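Local coordinates for esterase (Alcaligenes sp., PDB 2WKW), which probably hydrolyses carboxylic esters in the active site of an alpha/beta-hydrolase fold, here occupied by a benzodiazepinyl acetic acid, at residues A[69-74]-A[173-178]; A[140-145]-A[167-172]; A[204-209]-A[296-301]. All blocks are in the same frame, centred on the assembly; numbering follows the deposited sequence.

Overall arrangement
From the N terminus, the loop after strand 65-68 (69-74) meets the stretch behind helix 165-171 (173-178) in interaction 1, closing a loop of about a hundred residues. Interaction 2 falls wholly within that loop: helix 138-144 packs on helix 165-171, whose end runs straight into the second segment of interaction 1. Interaction 3 follows in series, joining the end of strand 200-205 to the loop before helix 306-321. All three touch the same ligand. Gln207 of interaction 3 reaches Asp175 of interaction 1, and Phe145 O of interaction 2 bonds to His298 N, so the central sheet, the helical insertion and the loop before helix 306-321 meet around one pocket.

Interaction 1 (A[69-74]-A[173-178]); sequences HGCCLT and VPDWLG. With W22 ([(2S)-4-methyl-3-oxo-2,3,4,5-tetrahydro-1H-1,4-benzodiazepin-2-yl]acetic acid), chain C.
The backbones of Cys72 and Val173 come close, CA to CA 5.0 Å, without forming strands: Val173 N donates to Cys72 O at 3.0 Å, arriving 63° out of the carbonyl plane, while Cys72 CA lies 3.3 Å from Val173 O in a CA-H...O contact. The main side-chain link is the carboxylate of Asp175. Its CG stands anti to the backbone N (chi1 -167°), which swings the group across to the other loop, where OD2 takes the N-H of Cys72 at 3.0 Å on its anti side, 27° out of the carboxylate plane. The second oxygen serves its own chain: OD1 accepts from Leu177 N at 2.8 Å, an Asx turn, so both oxygens of the carboxylate are held. OD2 also has a salt bridge to Arg107 and a bond from Gln207 NE2. Val173 CG2 meets Thr74 CG2 at 3.9 Å, the two side chains crossing at about a right angle, and Arg109 of the second subunit packs on both. Cys71 and Cys72 are joined by a vicinal disulfide (SG to SG 2.0 Å), and the Cys71 sulfur faces the bound ligand. On the same loop Cys71 N donates to the ligand carbonyl O1 at 2.9 Å, as an oxyanion-hole amide would. With three donors around its buried OD2, one of them an arginine, Asp175 is probably ionised, and its bond to Cys72 N would help fix the loop that presents the Cys71 N-H to the ligand.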
loop_
_atom_site.group_PDB
_atom_site.type_symbol
_atom_site.label_atom_id
_atom_site.label_comp_id
_atom_site.label_asym_id
_atom_site.label_seq_id
_atom_site.Cartn_x
_atom_site.Cartn_y
_atom_site.Cartn_z
ATOM N N HIS A 69 1.129 11.304 4.021
ATOM C CA HIS A 69 -0.252 11.577 3.563
ATOM C C HIS A 69 -1.169 11.922 4.747
ATOM O O HIS A 69 -0.798 11.699 5.915
ATOM C CB HIS A 69 -0.820 10.358 2.821
ATOM C CG HIS A 69 -0.946 9.144 3.691
ATOM N ND1 HIS A 69 -1.937 9.013 4.643
ATOM C CD2 HIS A 69 -0.189 8.021 3.778
ATOM C CE1 HIS A 69 -1.789 7.860 5.279
ATOM N NE2 HIS A 69 -0.737 7.237 4.767
ATOM N N GLY A 70 -2.371 12.413 4.428
ATOM C CA GLY A 70 -3.400 12.786 5.413
ATOM C C GLY A 70 -4.439 11.702 5.660
ATOM O O GLY A 70 -4.130 10.508 5.543
ATOM N N CYS A 71 -5.666 12.107 6.003
ATOM C CA CYS A 71 -6.726 11.140 6.281
ATOM C C CYS A 71 -7.197 10.482 5.010
ATOM O O CYS A 71 -6.994 11.013 3.924
ATOM C CB CYS A 71 -7.952 11.784 6.958
ATOM S SG CYS A 71 -9.231 12.306 5.786
ATOM N N CYS A 72 -7.862 9.341 5.158
ATOM C CA CYS A 72 -8.757 8.849 4.105
ATOM C C CYS A 72 -8.019 8.495 2.817
ATOM O O CYS A 72 -8.645 8.354 1.768
ATOM C CB CYS A 72 -9.784 9.937 3.827
ATOM S SG CYS A 72 -10.391 10.660 5.379
ATOM N N LEU A 73 -6.689 8.377 2.917
ATOM C CA LEU A 73 -5.778 8.217 1.774
ATOM C C LEU A 73 -4.542 7.429 2.199
ATOM O O LEU A 73 -4.319 7.190 3.404
ATOM C CB LEU A 73 -5.305 9.600 1.254
ATOM C CG LEU A 73 -6.345 10.592 0.706
ATOM C CD1 LEU A 73 -5.885 12.074 0.830
ATOM C CD2 LEU A 73 -6.771 10.217 -0.714
ATOM N N THR A 74 -3.701 7.092 1.221
ATOM C CA THR A 74 -2.431 6.411 1.502
ATOM C C THR A 74 -1.288 7.175 0.798
ATOM O O THR A 74 -1.499 8.289 0.308
ATOM C CB THR A 74 -2.461 4.923 1.045
ATOM O OG1 THR A 74 -2.521 4.872 -0.383
ATOM C CG2 THR A 74 -3.662 4.147 1.629
ATOM N N VAL A 173 -9.654 5.615 1.174
ATOM C CA VAL A 173 -9.743 4.400 1.970
ATOM C C VAL A 173 -10.249 4.731 3.396
ATOM O O VAL A 173 -10.189 5.891 3.838
ATOM C CB VAL A 173 -8.360 3.684 2.083
ATOM C CG1 VAL A 173 -7.796 3.333 0.692
ATOM C CG2 VAL A 173 -7.361 4.555 2.891
ATOM N N PRO A 174 -10.774 3.721 4.102
ATOM C CA PRO A 174 -11.178 3.887 5.492
ATOM C C PRO A 174 -10.019 4.303 6.393
ATOM O O PRO A 174 -8.849 3.948 6.145
ATOM C CB PRO A 174 -11.662 2.486 5.870
ATOM C CG PRO A 174 -12.236 1.975 4.592
ATOM C CD PRO A 174 -11.251 2.428 3.557
ATOM N N ASP A 175 -10.353 5.078 7.415
ATOM C CA ASP A 175 -9.335 5.687 8.261
ATOM C C ASP A 175 -9.538 5.190 9.697
ATOM O O ASP A 175 -10.639 5.285 10.252
ATOM C CB ASP A 175 -9.468 7.219 8.163
ATOM C CG ASP A 175 -8.272 7.956 8.760
ATOM O OD1 ASP A 175 -7.762 7.523 9.820
ATOM O OD2 ASP A 175 -7.831 8.956 8.153
ATOM N N TRP A 176 -8.475 4.668 10.295
ATOM C CA TRP A 176 -8.533 4.091 11.650
ATOM C C TRP A 176 -7.967 5.049 12.712
ATOM O O TRP A 176 -7.757 4.656 13.870
ATOM C CB TRP A 176 -7.764 2.755 11.687
ATOM C CG TRP A 176 -8.470 1.603 11.010
ATOM C CD1 TRP A 176 -8.924 1.547 9.704
ATOM C CD2 TRP A 176 -8.792 0.333 11.601
ATOM N NE1 TRP A 176 -9.525 0.312 9.467
ATOM C CE2 TRP A 176 -9.451 -0.443 10.611
ATOM C CE3 TRP A 176 -8.595 -0.224 12.882
ATOM C CZ2 TRP A 176 -9.894 -1.753 10.855
ATOM C CZ3 TRP A 176 -9.047 -1.518 13.119
ATOM C CH2 TRP A 176 -9.684 -2.267 12.106
ATOM N N LEU A 177 -7.728 6.305 12.335
ATOM C CA LEU A 177 -7.112 7.275 13.278
ATOM C C LEU A 177 -7.798 7.292 14.669
ATOM O O LEU A 177 -7.124 7.386 15.709
ATOM C CB LEU A 177 -7.128 8.695 12.696
ATOM C CG LEU A 177 -6.374 9.741 13.542
ATOM C CD1 LEU A 177 -4.958 9.849 13.071
ATOM C CD2 LEU A 177 -7.060 11.124 13.474
ATOM N N GLY A 178 -9.127 7.226 14.659
ATOM C CA GLY A 178 -9.929 7.272 15.881
ATOM C C GLY A 178 -9.688 6.119 16.848
ATOM O O GLY A 178 -9.979 6.240 18.042
HETATM O O1 W22 C . -6.792 14.777 6.213
HETATM C C9 W22 C . -7.767 15.316 5.677
HETATM C C10 W22 C . -8.783 16.131 6.462
HETATM C C11 W22 C . -8.289 16.536 7.866
HETATM C C12 W22 C . -9.122 17.709 8.363
HETATM O O3 W22 C . -9.622 18.521 7.548
HETATM O O2 W22 C . -9.294 17.824 9.591
HETATM N N1 W22 C . -7.989 15.234 4.355
HETATM C C8 W22 C . -7.098 14.517 3.442
HETATM C C7 W22 C . -9.126 15.879 3.712
HETATM C C4 W22 C . -10.429 15.243 4.140
HETATM C C5 W22 C . -10.830 15.084 5.480
HETATM N N2 W22 C . -10.077 15.472 6.562
HETATM C C3 W22 C . -11.244 14.798 3.099
HETATM C C2 W22 C . -12.449 14.194 3.385
HETATM C C1 W22 C . -12.867 14.021 4.706
HETATM C C6 W22 C . -12.056 14.464 5.755
#

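Interaction 2 (A[140-145]-A[167-172]). With W22 ([(2S)-4-methyl-3-oxo-2,3,4,5-tetrahydro-1H-1,4-benzodiazepin-2-yl]acetic acid), chain C.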
loop_
_atom_site.group_PDB
_atom_site.type_symbol
_atom_site.label_atom_id
_atom_site.label_comp_id
_atom_site.label_asym_id
_atom_site.label_seq_id
_atom_site.Cartn_x
_atom_site.Cartn_y
_atom_site.Cartn_z
ATOM N N ALA A 140 -19.198 14.758 0.682
ATOM C CA ALA A 140 -18.523 15.475 1.763
ATOM C C ALA A 140 -17.062 15.836 1.417
ATOM O O ALA A 140 -16.609 16.941 1.726
ATOM C CB ALA A 140 -18.590 14.675 3.067
ATOM N N ALA A 141 -16.334 14.926 0.765
ATOM C CA ALA A 141 -14.932 15.202 0.402
ATOM C C ALA A 141 -14.795 16.376 -0.582
ATOM O O ALA A 141 -13.850 17.154 -0.503
ATOM C CB ALA A 141 -14.272 13.972 -0.181
ATOM N N TRP A 142 -15.727 16.465 -1.521
ATOM C CA TRP A 142 -15.747 17.540 -2.516
ATOM C C TRP A 142 -15.616 18.908 -1.875
ATOM O O TRP A 142 -14.845 19.746 -2.342
ATOM C CB TRP A 142 -17.044 17.458 -3.311
ATOM C CG TRP A 142 -17.144 18.384 -4.488
ATOM C CD1 TRP A 142 -17.531 19.695 -4.469
ATOM C CD2 TRP A 142 -16.896 18.053 -5.858
ATOM N NE1 TRP A 142 -17.546 20.205 -5.758
ATOM C CE2 TRP A 142 -17.166 19.214 -6.625
ATOM C CE3 TRP A 142 -16.479 16.882 -6.517
ATOM C CZ2 TRP A 142 -17.009 19.247 -8.014
ATOM C CZ3 TRP A 142 -16.339 16.909 -7.899
ATOM C CH2 TRP A 142 -16.596 18.091 -8.630
ATOM N N ALA A 143 -16.360 19.126 -0.794
ATOM C CA ALA A 143 -16.371 20.422 -0.103
ATOM C C ALA A 143 -15.138 20.612 0.775
ATOM O O ALA A 143 -14.577 21.710 0.854
ATOM C CB ALA A 143 -17.656 20.566 0.739
ATOM N N ILE A 144 -14.728 19.548 1.456
ATOM C CA ILE A 144 -13.513 19.604 2.284
ATOM C C ILE A 144 -12.273 19.859 1.417
ATOM O O ILE A 144 -11.350 20.580 1.832
ATOM C CB ILE A 144 -13.366 18.330 3.161
ATOM C CG1 ILE A 144 -14.508 18.292 4.203
ATOM C CG2 ILE A 144 -12.019 18.296 3.836
ATOM C CD1 ILE A 144 -14.787 16.908 4.806
ATOM N N PHE A 145 -12.268 19.293 0.208
ATOM C CA PHE A 145 -11.139 19.474 -0.720
ATOM C C PHE A 145 -11.201 20.850 -1.394
ATOM O O PHE A 145 -10.233 21.270 -2.037
ATOM C CB PHE A 145 -11.128 18.393 -1.809
ATOM C CG PHE A 145 -10.713 17.003 -1.338
ATOM C CD1 PHE A 145 -9.783 16.826 -0.320
ATOM C CD2 PHE A 145 -11.209 15.868 -1.982
ATOM C CE1 PHE A 145 -9.379 15.533 0.057
ATOM C CE2 PHE A 145 -10.807 14.575 -1.604
ATOM C CZ PHE A 145 -9.894 14.415 -0.587
ATOM N N GLU A 167 -11.429 8.578 -10.365
ATOM C CA GLU A 167 -10.112 8.042 -9.996
ATOM C C GLU A 167 -9.638 8.519 -8.601
ATOM O O GLU A 167 -9.016 7.766 -7.851
ATOM C CB GLU A 167 -9.087 8.381 -11.073
ATOM C CG GLU A 167 -9.265 7.561 -12.388
ATOM C CD GLU A 167 -10.401 8.060 -13.299
ATOM O OE1 GLU A 167 -10.866 9.203 -13.168
ATOM O OE2 GLU A 167 -10.825 7.290 -14.170
ATOM N N LEU A 168 -9.931 9.767 -8.260
ATOM C CA LEU A 168 -9.659 10.238 -6.913
ATOM C C LEU A 168 -10.424 9.385 -5.898
ATOM O O LEU A 168 -9.853 8.948 -4.896
ATOM C CB LEU A 168 -9.995 11.732 -6.750
ATOM C CG LEU A 168 -9.938 12.225 -5.297
ATOM C CD1 LEU A 168 -8.463 12.188 -4.733
ATOM C CD2 LEU A 168 -10.544 13.625 -5.211
ATOM N N TRP A 169 -11.700 9.108 -6.170
ATOM C CA TRP A 169 -12.487 8.268 -5.259
ATOM C C TRP A 169 -11.893 6.854 -5.110
ATOM O O TRP A 169 -11.949 6.272 -4.030
ATOM C CB TRP A 169 -13.965 8.174 -5.669
ATOM C CG TRP A 169 -14.692 9.485 -5.977
ATOM C CD1 TRP A 169 -15.657 9.660 -6.933
ATOM C CD2 TRP A 169 -14.547 10.765 -5.317
ATOM N NE1 TRP A 169 -16.106 10.969 -6.929
ATOM C CE2 TRP A 169 -15.438 11.667 -5.956
ATOM C CE3 TRP A 169 -13.729 11.245 -4.273
ATOM C CZ2 TRP A 169 -15.557 13.024 -5.569
ATOM C CZ3 TRP A 169 -13.847 12.590 -3.885
ATOM C CH2 TRP A 169 -14.750 13.467 -4.544
ATOM N N GLN A 170 -11.303 6.315 -6.174
ATOM C CA GLN A 170 -10.675 4.992 -6.089
ATOM C C GLN A 170 -9.524 4.940 -5.051
ATOM O O GLN A 170 -9.299 3.888 -4.460
ATOM C CB GLN A 170 -10.134 4.530 -7.436
ATOM C CG GLN A 170 -11.235 4.123 -8.496
ATOM C CD GLN A 170 -10.601 3.859 -9.850
ATOM O OE1 GLN A 170 -9.813 4.661 -10.328
ATOM N NE2 GLN A 170 -10.929 2.725 -10.465
ATOM N N GLN A 171 -8.808 6.047 -4.844
ATOM C CA GLN A 171 -7.637 6.027 -3.925
ATOM C C GLN A 171 -7.983 6.367 -2.468
ATOM O O GLN A 171 -7.113 6.304 -1.574
ATOM C CB GLN A 171 -6.475 6.901 -4.452
ATOM C CG GLN A 171 -6.645 8.433 -4.312
ATOM C CD GLN A 171 -5.356 9.166 -4.687
ATOM O OE1 GLN A 171 -4.998 9.277 -5.875
ATOM N NE2 GLN A 171 -4.625 9.608 -3.678
ATOM N N MET A 172 -9.253 6.700 -2.212
ATOM C CA MET A 172 -9.692 6.970 -0.847
ATOM C C MET A 172 -10.064 5.685 -0.098
ATOM O O MET A 172 -10.692 4.789 -0.662
ATOM C CB MET A 172 -10.838 7.985 -0.835
ATOM C CG MET A 172 -10.428 9.293 -1.558
ATOM S SD MET A 172 -11.504 10.694 -1.239
ATOM C CE MET A 172 -11.191 10.972 0.502
HETATM O O1 W22 C . -6.792 14.777 6.213
HETATM C C9 W22 C . -7.767 15.316 5.677
HETATM C C10 W22 C . -8.783 16.131 6.462
HETATM C C11 W22 C . -8.289 16.536 7.866
HETATM C C12 W22 C . -9.122 17.709 8.363
HETATM O O3 W22 C . -9.622 18.521 7.548
HETATM O O2 W22 C . -9.294 17.824 9.591
HETATM N N1 W22 C . -7.989 15.234 4.355
HETATM C C8 W22 C . -7.098 14.517 3.442
HETATM C C7 W22 C . -9.126 15.879 3.712
HETATM C C4 W22 C . -10.429 15.243 4.140
HETATM C C5 W22 C . -10.830 15.084 5.480
HETATM N N2 W22 C . -10.077 15.472 6.562
HETATM C C3 W22 C . -11.244 14.798 3.099
HETATM C C2 W22 C . -12.449 14.194 3.385
HETATM C C1 W22 C . -12.867 14.021 4.706
HETATM C C6 W22 C . -12.056 14.464 5.755
#
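Phe145 takes the largest share on its side of this wholly apolar contact, its ring reaching between Leu168, Trp169 and Met172. Aliphatic carbons meet aromatic rings in two places: Leu168 CD2 sits 3.7 Å from Phe145 CE2, and Ala141 CB lies 4.0 Å from Trp169 CZ3. The aromatic contacts are made rim to rim: Trp142 CE3 and Trp169 CZ2 approach to 4.1 Å, each near the plane of the other indole, and Phe145 CE2 meets Trp169 CZ3 in the same manner. Trp142 NE1 is hydrogen-bonded to Asp153 O. Sulfur adds a Met-aromatic contact: Met172 SD is 5.2 Å from the centroid of the Phe145 ring, 80° off the normal and so at the edge. The bend of the methionine at chi3 (67°) brings its methyl CE to 3.8 Å from Phe145 CZ. Toward the ligand, Phe145 CE1 approaches C3 at 3.6 Å and Ile144 CG2 approaches C4 at 3.5 Å, so both line the benzo ring of the bound molecule. Gln170 is bonded to Gln49 and Gly24 of the second subunit, which also packs on Ile144 and Trp169. Helix-on-helix packing of this kind belongs to the insertion between strands 99-103 and 200-205 of this alpha/beta hydrolase, where helix 138-144 and Phe145 after it line one side of the ligand pocket, with the segment 167-172 packed behind them.

Interaction 3 (A[204-209]-A[296-301]); sequences SHSQSG and NSHMMM. With W22 ([(2S)-4-methyl-3-oxo-2,3,4,5-tetrahydro-1H-1,4-benzodiazepin-2-yl]acetic acid), chain C.
His205 reaches across to the loop carrying His298 and Met301. From CB, which points toward that loop, CG stands anti to the backbone N (chi1 -177°) and sends the imidazole under Met301, whose CE lies 3.5 Å from the ring centroid, 5° off the normal, a CH-pi contact over one face. Ser206 CB covers the opposite face. Farther out, CE1 is 3.8 Å from Met299 SD, which approaches at the ring edge. At the tip, NE2 donates to His298 O at 2.9 Å, tilted from both the carbonyl plane and the ring plane, and lies over a face of the His298 ring; the two imidazoles form an offset stack, centroids 4.4 Å apart and planes at 30°. An alanine at His205 lacks the imidazole, which would probably leave His298 O without this donor and the His298 ring without its stacking partner. Ser206 OG is hydrogen-bonded to His298 NE2 at 2.6 Å, a short distance to be read with caution, because the Ser206 hydroxyl is modelled too close to the ligand, while His298 ND1 is bonded to Glu230. Gln207 N donates to ligand O1 at 3.0 Å, converging there with Cys71 N. Ser206, with positive phi in the tight turn from strand 200-205 into the 3-10 turn 207-208, fits the nucleophile elbow of an alpha/beta hydrolase, and Ser206, His298 and Glu230 are consistent with its catalytic triad beside the oxyanion hole.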
loop_
_atom_site.group_PDB
_atom_site.type_symbol
_atom_site.label_atom_id
_atom_site.label_comp_id
_atom_site.label_asym_id
_atom_site.label_seq_id
_atom_site.Cartn_x
_atom_site.Cartn_y
_atom_site.Cartn_z
ATOM N N SER A 204 4.227 16.901 5.191
ATOM C CA SER A 204 2.980 16.245 5.613
ATOM C C SER A 204 1.760 17.023 5.111
ATOM O O SER A 204 1.904 18.069 4.462
ATOM C CB SER A 204 2.961 16.084 7.142
ATOM O OG SER A 204 2.819 17.352 7.766
ATOM N N HIS A 205 0.565 16.512 5.391
ATOM C CA HIS A 205 -0.646 16.994 4.727
ATOM C C HIS A 205 -1.864 16.812 5.613
ATOM O O HIS A 205 -2.139 15.697 6.051
ATOM C CB HIS A 205 -0.873 16.235 3.391
ATOM C CG HIS A 205 -2.048 16.726 2.609
ATOM N ND1 HIS A 205 -2.959 15.879 2.015
ATOM C CD2 HIS A 205 -2.455 17.986 2.312
ATOM C CE1 HIS A 205 -3.883 16.593 1.397
ATOM N NE2 HIS A 205 -3.590 17.874 1.545
ATOM N N SER A 206 -2.578 17.916 5.869
ATOM C CA SER A 206 -3.943 17.872 6.401
ATOM C C SER A 206 -3.976 17.183 7.780
ATOM O O SER A 206 -3.407 17.707 8.738
ATOM C CB SER A 206 -4.873 17.199 5.386
ATOM O OG SER A 206 -6.218 17.607 5.590
ATOM N N GLN A 207 -4.588 15.996 7.867
ATOM C CA GLN A 207 -4.587 15.206 9.110
ATOM C C GLN A 207 -3.176 15.062 9.727
ATOM O O GLN A 207 -3.005 15.206 10.932
ATOM C CB GLN A 207 -5.191 13.819 8.842
ATOM C CG GLN A 207 -5.107 12.830 10.006
ATOM C CD GLN A 207 -5.435 11.430 9.550
ATOM O OE1 GLN A 207 -4.609 10.771 8.913
ATOM N NE2 GLN A 207 -6.663 10.978 9.831
ATOM N N SER A 208 -2.182 14.752 8.901
ATOM C CA SER A 208 -0.818 14.581 9.371
ATOM C C SER A 208 -0.018 15.903 9.413
ATOM O O SER A 208 1.167 15.896 9.731
ATOM C CB SER A 208 -0.081 13.549 8.508
ATOM O OG SER A 208 0.122 14.060 7.191
ATOM N N GLY A 209 -0.676 17.016 9.100
ATOM C CA GLY A 209 -0.042 18.346 9.085
ATOM C C GLY A 209 0.718 18.628 10.381
ATOM O O GLY A 209 1.851 19.099 10.336
ATOM N N ASN A 296 -5.834 26.519 -6.576
ATOM C CA ASN A 296 -5.415 25.263 -5.943
ATOM C C ASN A 296 -6.371 24.751 -4.890
ATOM O O ASN A 296 -6.845 25.519 -4.035
ATOM C CB ASN A 296 -4.011 25.365 -5.343
ATOM C CG ASN A 296 -2.944 25.288 -6.400
ATOM O OD1 ASN A 296 -2.384 26.307 -6.789
ATOM N ND2 ASN A 296 -2.677 24.074 -6.906
ATOM N N SER A 297 -6.615 23.441 -4.947
ATOM C CA SER A 297 -7.497 22.751 -4.014
ATOM C C SER A 297 -6.670 22.235 -2.837
ATOM O O SER A 297 -5.456 22.481 -2.768
ATOM C CB SER A 297 -8.148 21.560 -4.738
ATOM O OG SER A 297 -7.187 20.549 -4.992
ATOM N N HIS A 298 -7.328 21.505 -1.931
ATOM C CA HIS A 298 -6.672 20.862 -0.777
ATOM C C HIS A 298 -5.703 19.770 -1.249
ATOM O O HIS A 298 -4.702 19.461 -0.577
ATOM C CB HIS A 298 -7.745 20.270 0.165
ATOM C CG HIS A 298 -7.199 19.679 1.423
ATOM N ND1 HIS A 298 -6.386 20.381 2.281
ATOM C CD2 HIS A 298 -7.352 18.446 1.972
ATOM C CE1 HIS A 298 -6.048 19.611 3.301
ATOM N NE2 HIS A 298 -6.623 18.430 3.139
ATOM N N MET A 299 -6.002 19.208 -2.419
ATOM C CA MET A 299 -5.180 18.158 -3.016
ATOM C C MET A 299 -4.208 18.775 -4.016
ATOM O O MET A 299 -4.119 18.321 -5.162
ATOM C CB MET A 299 -6.064 17.132 -3.730
ATOM C CG MET A 299 -7.017 16.390 -2.789
ATOM S SD MET A 299 -6.137 15.471 -1.487
ATOM C CE MET A 299 -5.361 14.159 -2.444
ATOM N N MET A 300 -3.471 19.798 -3.571
ATOM C CA MET A 300 -2.645 20.617 -4.474
ATOM C C MET A 300 -1.501 19.822 -5.127
ATOM O O MET A 300 -1.044 20.180 -6.226
ATOM C CB MET A 300 -2.107 21.877 -3.752
ATOM C CG MET A 300 -1.122 21.578 -2.626
ATOM S SD MET A 300 -0.574 23.092 -1.803
ATOM C CE MET A 300 -2.111 23.606 -1.023
ATOM N N MET A 301 -1.066 18.742 -4.466
ATOM C CA MET A 301 -0.057 17.834 -5.034
ATOM C C MET A 301 -0.573 17.055 -6.244
ATOM O O MET A 301 0.224 16.428 -6.966
ATOM C CB MET A 301 0.519 16.884 -3.962
ATOM C CG MET A 301 -0.425 15.743 -3.452
ATOM S SD MET A 301 -1.958 16.258 -2.626
ATOM C CE MET A 301 -1.294 16.853 -1.066
HETATM O O1 W22 C . -6.792 14.777 6.213
HETATM C C9 W22 C . -7.767 15.316 5.677
HETATM C C10 W22 C . -8.783 16.131 6.462
HETATM C C11 W22 C . -8.289 16.536 7.866
HETATM C C12 W22 C . -9.122 17.709 8.363
HETATM O O3 W22 C . -9.622 18.521 7.548
HETATM O O2 W22 C . -9.294 17.824 9.591
HETATM N N1 W22 C . -7.989 15.234 4.355
HETATM C C8 W22 C . -7.098 14.517 3.442
HETATM C C7 W22 C . -9.126 15.879 3.712
HETATM C C4 W22 C . -10.429 15.243 4.140
HETATM C C5 W22 C . -10.830 15.084 5.480
HETATM N N2 W22 C . -10.077 15.472 6.562
HETATM C C3 W22 C . -11.244 14.798 3.099
HETATM C C2 W22 C . -12.449 14.194 3.385
HETATM C C1 W22 C . -12.867 14.021 4.706
HETATM C C6 W22 C . -12.056 14.464 5.755
#